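Local coordinates for protein GH62 hydrolase (Scytalidium thermophilum, PDB 4PVA) that probably removes alpha-L-arabinofuranosyl side chains from arabinoxylan by hydrolysis, as a family 62 glycoside hydrolase of a thermophilic fungus, at residues V51-T56 and T301-T306; Y57-S62 and Q316-G321; F106-H111 and V166-E171. All coordinates share one frame; numbering follows the deposited sequence.

Contact 1 (V51-T56 and T301-T306); sequences VLINGT and TLTDQT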
loop_
_atom_site.group_PDB
_atom_site.type_symbol
_atom_site.label_atom_id
_atom_site.label_comp_id
_atom_site.label_asym_id
_atom_site.label_seq_id
_atom_site.Cartn_x
_atom_site.Cartn_y
_atom_site.Cartn_z
ATOM N N VAL A 51 -6.126 -8.835 -2.608
ATOM C CA VAL A 51 -6.453 -9.984 -1.797
ATOM C C VAL A 51 -6.709 -11.184 -2.691
ATOM O O VAL A 51 -7.038 -11.014 -3.862
ATOM C CB VAL A 51 -7.663 -9.714 -0.874
ATOM C CG1 VAL A 51 -7.328 -8.654 0.177
ATOM C CG2 VAL A 51 -8.893 -9.297 -1.687
ATOM N N LEU A 52 -6.526 -12.363 -2.115
ATOM C CA LEU A 52 -6.797 -13.622 -2.817
ATOM C C LEU A 52 -7.875 -14.323 -2.027
ATOM O O LEU A 52 -7.717 -14.578 -0.857
ATOM C CB LEU A 52 -5.524 -14.444 -2.905
ATOM C CG LEU A 52 -5.652 -15.907 -3.362
ATOM C CD1 LEU A 52 -6.223 -15.995 -4.763
ATOM C CD2 LEU A 52 -4.306 -16.620 -3.301
ATOM N N ILE A 53 -8.989 -14.639 -2.692
ATOM C CA ILE A 53 -10.175 -15.242 -2.048
ATOM C C ILE A 53 -10.637 -16.373 -2.959
ATOM O O ILE A 53 -11.024 -16.140 -4.095
ATOM C CB ILE A 53 -11.324 -14.237 -1.875
ATOM C CG1 ILE A 53 -10.879 -12.952 -1.146
ATOM C CG2 ILE A 53 -12.485 -14.878 -1.127
ATOM C CD1 ILE A 53 -11.888 -11.823 -1.303
ATOM N N ASN A 54 -10.530 -17.596 -2.460
ATOM C CA ASN A 54 -11.073 -18.772 -3.175
ATOM C C ASN A 54 -10.562 -18.844 -4.614
ATOM O O ASN A 54 -11.319 -19.080 -5.559
ATOM C CB ASN A 54 -12.599 -18.767 -3.109
ATOM C CG ASN A 54 -13.119 -18.907 -1.687
ATOM O OD1 ASN A 54 -12.505 -19.592 -0.848
ATOM N ND2 ASN A 54 -14.250 -18.262 -1.404
ATOM N N GLY A 55 -9.268 -18.606 -4.754
ATOM C CA GLY A 55 -8.575 -18.712 -6.021
ATOM C C GLY A 55 -8.685 -17.510 -6.945
ATOM O O GLY A 55 -8.052 -17.508 -8.001
ATOM N N THR A 56 -9.413 -16.475 -6.534
ATOM C CA THR A 56 -9.507 -15.261 -7.323
ATOM C C THR A 56 -8.753 -14.119 -6.649
ATOM O O THR A 56 -8.948 -13.833 -5.466
ATOM C CB THR A 56 -10.950 -14.839 -7.534
ATOM O OG1 THR A 56 -11.651 -15.878 -8.238
ATOM C CG2 THR A 56 -11.055 -13.565 -8.359
ATOM N N THR A 301 -4.383 -13.249 1.951
ATOM C CA THR A 301 -5.460 -14.235 2.096
ATOM C C THR A 301 -6.211 -14.095 3.397
ATOM O O THR A 301 -7.356 -14.568 3.484
ATOM C CB THR A 301 -4.904 -15.679 2.016
ATOM O OG1 THR A 301 -3.858 -15.817 2.980
ATOM C CG2 THR A 301 -4.378 -15.935 0.633
ATOM N N LEU A 302 -5.601 -13.501 4.404
ATOM C CA LEU A 302 -6.250 -13.185 5.675
ATOM C C LEU A 302 -6.663 -11.742 5.491
ATOM O O LEU A 302 -5.859 -10.820 5.670
ATOM C CB LEU A 302 -5.278 -13.408 6.840
ATOM C CG LEU A 302 -4.702 -14.827 6.904
ATOM C CD1 LEU A 302 -3.653 -14.889 7.982
ATOM C CD2 LEU A 302 -5.788 -15.857 7.179
ATOM N N THR A 303 -7.899 -11.531 5.095
ATOM C CA THR A 303 -8.299 -10.258 4.496
ATOM C C THR A 303 -8.850 -9.209 5.446
ATOM O O THR A 303 -9.173 -8.120 4.985
ATOM C CB THR A 303 -9.351 -10.483 3.413
ATOM O OG1 THR A 303 -10.494 -11.100 4.009
ATOM C CG2 THR A 303 -8.811 -11.358 2.326
ATOM N N ASP A 304 -8.873 -9.496 6.743
ATOM C CA ASP A 304 -9.540 -8.616 7.686
ATOM C C ASP A 304 -8.669 -7.425 8.117
ATOM O O ASP A 304 -7.520 -7.244 7.638
ATOM C CB ASP A 304 -10.134 -9.378 8.873
ATOM C CG ASP A 304 -9.188 -9.700 9.962
ATOM O OD1 ASP A 304 -7.996 -9.331 9.934
ATOM O OD2 ASP A 304 -9.602 -10.413 10.917
ATOM N N GLN A 305 -9.177 -6.615 9.031
ATOM C CA GLN A 305 -8.601 -5.340 9.386
ATOM C C GLN A 305 -7.342 -5.425 10.213
ATOM O O GLN A 305 -6.785 -4.398 10.533
ATOM C CB GLN A 305 -9.673 -4.501 10.125
ATOM C CG GLN A 305 -10.023 -5.007 11.522
ATOM C CD GLN A 305 -11.015 -6.158 11.574
ATOM O OE1 GLN A 305 -11.610 -6.546 10.599
ATOM N NE2 GLN A 305 -11.160 -6.683 12.752
ATOM N N THR A 306 -6.944 -6.645 10.576
ATOM C CA THR A 306 -5.690 -6.816 11.290
ATOM C C THR A 306 -4.460 -6.863 10.366
ATOM O O THR A 306 -3.330 -6.868 10.852
ATOM C CB THR A 306 -5.705 -8.068 12.222
ATOM O OG1 THR A 306 -5.801 -9.253 11.432
ATOM C CG2 THR A 306 -6.863 -8.002 13.221
HETATM O O HOH W 1 -9.012 -15.164 1.419
#
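In the five-bladed beta-propeller characteristic of glycoside hydrolase family 62, Val51, Leu52 and Ile53, at the end of a blade's edge strand, meet Thr301 and Thr303 of the loop between strand 296-298 of one blade and strand 308-309 of another. The strand then turns back through a type I' beta turn from Ile53 to Thr56.

A single methyl carries most of the inner contact. Thr303 CG2 comes to 3.8 Å from Val51 CG1 and equally near Val51 CB, the two side chains crossing at about a right angle, while Ile53 CG1 lies a little further from it. The threonine has CG2 anti to its carbonyl carbon and OG1 in the crowded position (chi1 60°), an arrangement that turns the methyl to the valine. Leu52 and Thr301 instead lie side by side and point the same way, with Leu52 CD2 4.0 Å from Thr301 CG2. No direct hydrogen bond joins the segments; one water spans the gap, donating to Leu52 O at 2.7 Å and to Thr301 O at the same distance.

Beyond Thr303 the loop is shaped by an Asx turn. Asp304 OD1 accepts hydrogen bonds from Thr306 N at 3.0 Å, from above its carboxylate plane, and from Thr306 OG1 at 2.7 Å through its syn lone pair. Backbone bonds link Leu52 with Arg300, Thr303 with Tyr107 and Gln305 with Cys168, so the loop reaches three successive edge strands, an arrangement in keeping with a connection running across the blade ends of a beta-propeller.

Contact 2 (Y57-S62 and Q316-G321); sequences YHVFAS and QFLYQG. With PO4 (phosphate ion), chain F.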
loop_
_atom_site.group_PDB
_atom_site.type_symbol
_atom_site.label_atom_id
_atom_site.label_comp_id
_atom_site.label_asym_id
_atom_site.label_seq_id
_atom_site.Cartn_x
_atom_site.Cartn_y
_atom_site.Cartn_z
ATOM N N TYR A 57 -7.882 -13.512 -7.449
ATOM C CA TYR A 57 -7.157 -12.282 -7.051
ATOM C C TYR A 57 -7.993 -11.061 -7.380
ATOM O O TYR A 57 -8.466 -10.913 -8.502
ATOM C CB TYR A 57 -5.823 -12.182 -7.782
ATOM C CG TYR A 57 -4.898 -13.317 -7.506
ATOM C CD1 TYR A 57 -4.029 -13.291 -6.427
ATOM C CD2 TYR A 57 -4.883 -14.464 -8.324
ATOM C CE1 TYR A 57 -3.175 -14.364 -6.183
ATOM C CE2 TYR A 57 -4.015 -15.495 -8.081
ATOM C CZ TYR A 57 -3.214 -15.455 -7.019
ATOM O OH TYR A 57 -2.359 -16.538 -6.841
ATOM N N HIS A 58 -8.182 -10.229 -6.362
ATOM C CA HIS A 58 -8.929 -8.990 -6.463
ATOM C C HIS A 58 -7.950 -7.839 -6.265
ATOM O O HIS A 58 -7.327 -7.766 -5.229
ATOM C CB HIS A 58 -9.978 -8.927 -5.372
ATOM C CG HIS A 58 -11.020 -9.996 -5.476
ATOM N ND1 HIS A 58 -12.177 -9.827 -6.191
ATOM C CD2 HIS A 58 -11.066 -11.248 -4.957
ATOM C CE1 HIS A 58 -12.901 -10.927 -6.111
ATOM N NE2 HIS A 58 -12.259 -11.803 -5.369
ATOM N N VAL A 59 -7.814 -6.997 -7.280
ATOM C CA VAL A 59 -6.834 -5.922 -7.276
ATOM C C VAL A 59 -7.493 -4.566 -7.461
ATOM O O VAL A 59 -8.383 -4.398 -8.286
ATOM C CB VAL A 59 -5.768 -6.130 -8.372
ATOM C CG1 VAL A 59 -4.709 -5.027 -8.326
ATOM C CG2 VAL A 59 -5.114 -7.495 -8.218
ATOM N N PHE A 60 -7.053 -3.592 -6.657
ATOM C CA PHE A 60 -7.372 -2.185 -6.877
ATOM C C PHE A 60 -6.062 -1.490 -7.154
ATOM O O PHE A 60 -5.048 -1.777 -6.504
ATOM C CB PHE A 60 -8.066 -1.555 -5.665
ATOM C CG PHE A 60 -9.369 -2.238 -5.277
ATOM C CD1 PHE A 60 -9.349 -3.467 -4.618
ATOM C CD2 PHE A 60 -10.587 -1.674 -5.587
ATOM C CE1 PHE A 60 -10.523 -4.115 -4.283
ATOM C CE2 PHE A 60 -11.762 -2.307 -5.219
ATOM C CZ PHE A 60 -11.711 -3.520 -4.570
ATOM N N ALA A 61 -6.037 -0.598 -8.123
ATOM C CA ALA A 61 -4.856 0.137 -8.527
ATOM C C ALA A 61 -5.235 1.537 -8.968
ATOM O O ALA A 61 -6.425 1.817 -9.205
ATOM C CB ALA A 61 -4.121 -0.591 -9.656
ATOM N N SER A 62 -4.259 2.424 -9.094
ATOM C CA SER A 62 -4.514 3.749 -9.611
ATOM C C SER A 62 -4.135 3.843 -11.043
ATOM O O SER A 62 -3.191 3.226 -11.516
ATOM C CB SER A 62 -3.777 4.806 -8.851
ATOM O OG SER A 62 -4.210 4.778 -7.477
ATOM N N GLN A 316 3.780 -12.889 -1.619
ATOM C CA GLN A 316 3.657 -12.340 -2.958
ATOM C C GLN A 316 3.362 -10.867 -2.840
ATOM O O GLN A 316 2.394 -10.495 -2.191
ATOM C CB GLN A 316 2.590 -13.062 -3.733
ATOM C CG GLN A 316 3.169 -14.412 -4.112
ATOM C CD GLN A 316 2.277 -15.242 -4.973
ATOM O OE1 GLN A 316 1.022 -15.279 -4.784
ATOM N NE2 GLN A 316 2.924 -15.974 -5.954
ATOM N N PHE A 317 4.207 -10.050 -3.405
ATOM C CA PHE A 317 4.167 -8.589 -3.257
ATOM C C PHE A 317 3.964 -8.044 -4.670
ATOM O O PHE A 317 4.826 -8.168 -5.556
ATOM C CB PHE A 317 5.460 -8.121 -2.583
ATOM C CG PHE A 317 5.550 -6.651 -2.255
ATOM C CD1 PHE A 317 5.006 -6.154 -1.081
ATOM C CD2 PHE A 317 6.353 -5.780 -3.000
ATOM C CE1 PHE A 317 5.197 -4.858 -0.682
ATOM C CE2 PHE A 317 6.558 -4.460 -2.596
ATOM C CZ PHE A 317 5.950 -3.995 -1.443
ATOM N N LEU A 318 2.802 -7.449 -4.903
ATOM C CA LEU A 318 2.479 -6.823 -6.161
ATOM C C LEU A 318 3.004 -5.385 -6.079
ATOM O O LEU A 318 2.786 -4.708 -5.067
ATOM C CB LEU A 318 0.964 -6.886 -6.310
ATOM C CG LEU A 318 0.334 -6.738 -7.671
ATOM C CD1 LEU A 318 0.779 -7.818 -8.624
ATOM C CD2 LEU A 318 -1.173 -6.773 -7.530
ATOM N N TYR A 319 3.695 -4.915 -7.089
ATOM C CA TYR A 319 4.381 -3.635 -7.051
ATOM C C TYR A 319 4.317 -2.915 -8.377
ATOM O O TYR A 319 3.919 -3.494 -9.402
ATOM C CB TYR A 319 5.846 -3.818 -6.589
ATOM C CG TYR A 319 6.741 -4.484 -7.652
ATOM C CD1 TYR A 319 6.796 -5.860 -7.809
ATOM C CD2 TYR A 319 7.505 -3.705 -8.471
ATOM C CE1 TYR A 319 7.593 -6.414 -8.783
ATOM C CE2 TYR A 319 8.315 -4.232 -9.459
ATOM C CZ TYR A 319 8.354 -5.611 -9.606
ATOM O OH TYR A 319 9.238 -6.109 -10.560
ATOM N N GLN A 320 4.653 -1.621 -8.385
ATOM C CA GLN A 320 4.779 -0.859 -9.613
ATOM C C GLN A 320 6.258 -0.741 -9.989
ATOM O O GLN A 320 7.111 -0.459 -9.167
ATOM C CB GLN A 320 4.105 0.502 -9.521
ATOM C CG GLN A 320 4.790 1.501 -8.573
ATOM C CD GLN A 320 4.007 2.760 -8.278
ATOM O OE1 GLN A 320 2.791 2.783 -8.391
ATOM N NE2 GLN A 320 4.701 3.812 -7.898
ATOM N N GLY A 321 6.531 -0.995 -11.275
ATOM C CA GLY A 321 7.872 -0.849 -11.839
ATOM C C GLY A 321 7.796 -0.052 -13.113
ATOM O O GLY A 321 6.710 0.201 -13.658
HETATM P P PO4 F . 4.282 7.107 -6.333
HETATM O O1 PO4 F . 5.657 6.435 -6.107
HETATM O O2 PO4 F . 4.067 8.145 -5.210
HETATM O O3 PO4 F . 4.377 7.866 -7.636
HETATM O O4 PO4 F . 3.243 6.088 -6.330
#
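Val59 and Leu318 reach toward each other tip to tip across the interface between two blades of the propeller, and theirs is the one apolar side-chain contact between 57-62 and 316-321. The backbones stay well apart, with Val59 CA and Leu318 CA 9.4 Å from each other. In the conformer described here, one of two modelled for Leu318, CD2 lies 4.0 Å from Val59 CG1 and 4.1 Å from Val59 CG2, between the two methyls; in the other the fit may differ. Nearer one end, Tyr57 and Gln316 cross at about a right angle, with ring and amide planes 52° apart; Tyr57 OH and Gln316 OE1 are 4.2 Å from each other, too far to bond.

At the other end the side chain of Gln320 leads to a phosphate ion, probably from the crystallisation liquor. From CB, the CG atom takes the position between the backbone N and the carbonyl carbon (chi1 69°), and the chain then runs extended to the amide. CD stands 3.9 Å from phosphate O4. OE1 turns to another partner and accepts a hydrogen bond from the backbone N of Asp47. At the tip, NE2 donates to phosphate O4 at 3.1 Å, with an N-H...O angle of 153°, and is also hydrogen-bonded to Ser294 OG. Both ends of the amide are therefore engaged, which fixes its rotation. A leucine here would probably leave both phosphate O4 and the backbone N of Asp47 without their amide partner.

Lys46, Arg251, His295 and Tyr330 also bind the phosphate, in a pocket consistent with the polar sugar-binding centre of family 62 enzymes. With no hydrogen bond between the strands themselves, their contact rests on van der Waals packing, while the amide of Gln320 is shared between the anion and the protein around it.

Contact 3 (F106-H111 and V166-E171); sequences FYFEPH and VVCDDE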
loop_
_atom_site.group_PDB
_atom_site.type_symbol
_atom_site.label_atom_id
_atom_site.label_comp_id
_atom_site.label_asym_id
_atom_site.label_seq_id
_atom_site.Cartn_x
_atom_site.Cartn_y
_atom_site.Cartn_z
ATOM N N PHE A 106 -9.326 -3.890 2.642
ATOM C CA PHE A 106 -9.437 -4.904 3.671
ATOM C C PHE A 106 -10.893 -5.050 4.075
ATOM O O PHE A 106 -11.715 -4.168 3.793
ATOM C CB PHE A 106 -8.556 -4.605 4.905
ATOM C CG PHE A 106 -8.832 -3.275 5.528
ATOM C CD1 PHE A 106 -9.841 -3.109 6.486
ATOM C CD2 PHE A 106 -8.144 -2.141 5.099
ATOM C CE1 PHE A 106 -10.110 -1.859 7.016
ATOM C CE2 PHE A 106 -8.419 -0.904 5.606
ATOM C CZ PHE A 106 -9.409 -0.758 6.565
ATOM N N TYR A 107 -11.201 -6.175 4.718
ATOM C CA TYR A 107 -12.553 -6.464 5.213
ATOM C C TYR A 107 -12.632 -6.125 6.678
ATOM O O TYR A 107 -11.909 -6.672 7.506
ATOM C CB TYR A 107 -12.852 -7.937 5.006
ATOM C CG TYR A 107 -14.305 -8.323 5.245
ATOM C CD1 TYR A 107 -15.315 -7.887 4.408
ATOM C CD2 TYR A 107 -14.635 -9.130 6.312
ATOM C CE1 TYR A 107 -16.639 -8.269 4.634
ATOM C CE2 TYR A 107 -15.946 -9.488 6.539
ATOM C CZ TYR A 107 -16.895 -9.067 5.707
ATOM O OH TYR A 107 -18.225 -9.450 5.906
ATOM N N PHE A 108 -13.502 -5.169 7.007
ATOM C CA PHE A 108 -13.673 -4.739 8.363
ATOM C C PHE A 108 -14.786 -5.644 8.916
ATOM O O PHE A 108 -15.987 -5.332 8.802
ATOM C CB PHE A 108 -14.034 -3.240 8.495
ATOM C CG PHE A 108 -13.930 -2.749 9.902
ATOM C CD1 PHE A 108 -12.714 -2.460 10.462
ATOM C CD2 PHE A 108 -15.079 -2.552 10.671
ATOM C CE1 PHE A 108 -12.607 -2.040 11.773
ATOM C CE2 PHE A 108 -14.973 -2.146 11.982
ATOM C CZ PHE A 108 -13.754 -1.869 12.536
ATOM N N GLU A 109 -14.387 -6.733 9.555
ATOM C CA GLU A 109 -15.318 -7.817 9.898
ATOM C C GLU A 109 -16.460 -7.343 10.798
ATOM O O GLU A 109 -17.613 -7.745 10.571
ATOM C CB GLU A 109 -14.554 -9.015 10.477
ATOM C CG GLU A 109 -15.432 -10.217 10.842
ATOM C CD GLU A 109 -16.171 -10.017 12.155
ATOM O OE1 GLU A 109 -15.673 -9.304 13.054
ATOM O OE2 GLU A 109 -17.283 -10.568 12.290
ATOM N N PRO A 110 -16.186 -6.484 11.801
ATOM C CA PRO A 110 -17.332 -6.055 12.624
ATOM C C PRO A 110 -18.451 -5.339 11.852
ATOM O O PRO A 110 -19.610 -5.334 12.353
ATOM C CB PRO A 110 -16.684 -5.133 13.662
ATOM C CG PRO A 110 -15.265 -5.598 13.751
ATOM C CD PRO A 110 -14.900 -6.044 12.366
ATOM N N HIS A 111 -18.204 -4.719 10.697
ATOM C CA HIS A 111 -19.250 -4.086 9.886
ATOM C C HIS A 111 -19.728 -4.910 8.700
ATOM O O HIS A 111 -20.579 -4.469 7.943
ATOM C CB HIS A 111 -18.822 -2.718 9.334
ATOM C CG HIS A 111 -18.512 -1.706 10.384
ATOM N ND1 HIS A 111 -17.860 -0.526 10.102
ATOM C CD2 HIS A 111 -18.686 -1.730 11.724
ATOM C CE1 HIS A 111 -17.683 0.151 11.221
ATOM N NE2 HIS A 111 -18.166 -0.559 12.221
ATOM N N VAL A 166 -4.424 1.755 7.023
ATOM C CA VAL A 166 -5.043 1.352 8.279
ATOM C C VAL A 166 -4.579 -0.040 8.698
ATOM O O VAL A 166 -4.483 -0.960 7.883
ATOM C CB VAL A 166 -6.591 1.354 8.160
ATOM C CG1 VAL A 166 -7.287 0.681 9.335
ATOM C CG2 VAL A 166 -7.079 2.766 7.961
ATOM N N VAL A 167 -4.334 -0.195 9.993
ATOM C CA VAL A 167 -4.122 -1.501 10.594
ATOM C C VAL A 167 -4.666 -1.487 12.006
ATOM O O VAL A 167 -4.455 -0.540 12.750
ATOM C CB VAL A 167 -2.633 -1.935 10.518
ATOM C CG1 VAL A 167 -1.731 -0.898 11.160
ATOM C CG2 VAL A 167 -2.429 -3.308 11.165
ATOM N N CYS A 168 -5.364 -2.552 12.362
ATOM C CA CYS A 168 -6.013 -2.672 13.665
ATOM C C CYS A 168 -5.398 -3.797 14.454
ATOM O O CYS A 168 -5.059 -4.826 13.889
ATOM C CB CYS A 168 -7.525 -2.915 13.504
ATOM S SG CYS A 168 -8.337 -1.757 12.372
ATOM N N ASP A 169 -5.224 -3.589 15.765
ATOM C CA ASP A 169 -4.728 -4.688 16.629
ATOM C C ASP A 169 -5.861 -5.686 16.887
ATOM O O ASP A 169 -7.000 -5.479 16.458
ATOM C CB ASP A 169 -4.050 -4.162 17.912
ATOM C CG ASP A 169 -5.030 -3.515 18.921
ATOM O OD1 ASP A 169 -6.091 -4.152 19.176
ATOM O OD2 ASP A 169 -4.720 -2.451 19.510
ATOM N N ASP A 170 -5.513 -6.822 17.472
ATOM C CA ASP A 170 -6.518 -7.887 17.646
ATOM C C ASP A 170 -6.909 -8.038 19.115
ATOM O O ASP A 170 -7.315 -9.144 19.541
ATOM C CB ASP A 170 -6.084 -9.207 16.985
ATOM C CG ASP A 170 -5.040 -9.920 17.751
ATOM O OD1 ASP A 170 -4.486 -9.309 18.680
ATOM O OD2 ASP A 170 -4.758 -11.112 17.450
ATOM N N GLU A 171 -6.771 -6.982 19.907
ATOM C CA GLU A 171 -7.224 -7.000 21.309
ATOM C C GLU A 171 -8.667 -7.422 21.407
ATOM O O GLU A 171 -9.473 -7.074 20.546
ATOM C CB GLU A 171 -7.044 -5.655 21.985
ATOM C CG GLU A 171 -5.612 -5.340 22.337
#
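Phe106 and Val166 form the tight part of this contact, whereas Phe108 and Cys168, two residues further along each strand, meet more loosely. Phe106 CZ lies 3.8 Å from Val166 CG1, and Phe106 CE2 is 3.9 Å from Val166 CB; the ring approaches the valine obliquely, and the side chains cross at about a right angle. Phe106 CG sits between the backbone N and the carbonyl carbon (chi1 56°), which carries the ring toward strand 162-168 of the next blade. At the second pair, Cys168 SG stands at the ring edge, near its plane, 4.3 Å from Phe108 CE1.

Toward the surface the chains diverge. The 3-10 segment 109-111 folds back on Phe108: Pro110 CD covers one ring face toward the rim, and Phe108 CE2 rests over the centre of the His111 ring. On the other side an Asx turn, Glu171 N to Asp169 OD1 at 3.0 Å, carries the exposed Asp170 at its middle.

Strands 101-108 and 162-168 are edge strands of two separate four-stranded blades. Val117 of strand 113-119 touches both Phe106 and Val166, Leu181 of strand 178-184 packs on Val166, and Phe200 stacks on Phe108.

In the fold
From the N terminus, the chain first runs through strands 44-53 and 56-65, which are neighbours in one blade and supply the first segments of contacts 1 and 2. Contact 1 closes a loop when the chain returns at 301-306, and contact 2 closes another at 316-321, tying that blade to the one holding 316-321, so the two cross along the sequence; Val51 O and His58 N, 2.9 Å apart, tie them across the hairpin. Contact 3 joins the next two blades and is nested inside both loops. The loop at 301-306 also bonds to both strands of contact 3, whereas contacts 2 and 3 do not touch, their nearest atoms about 7 Å apart.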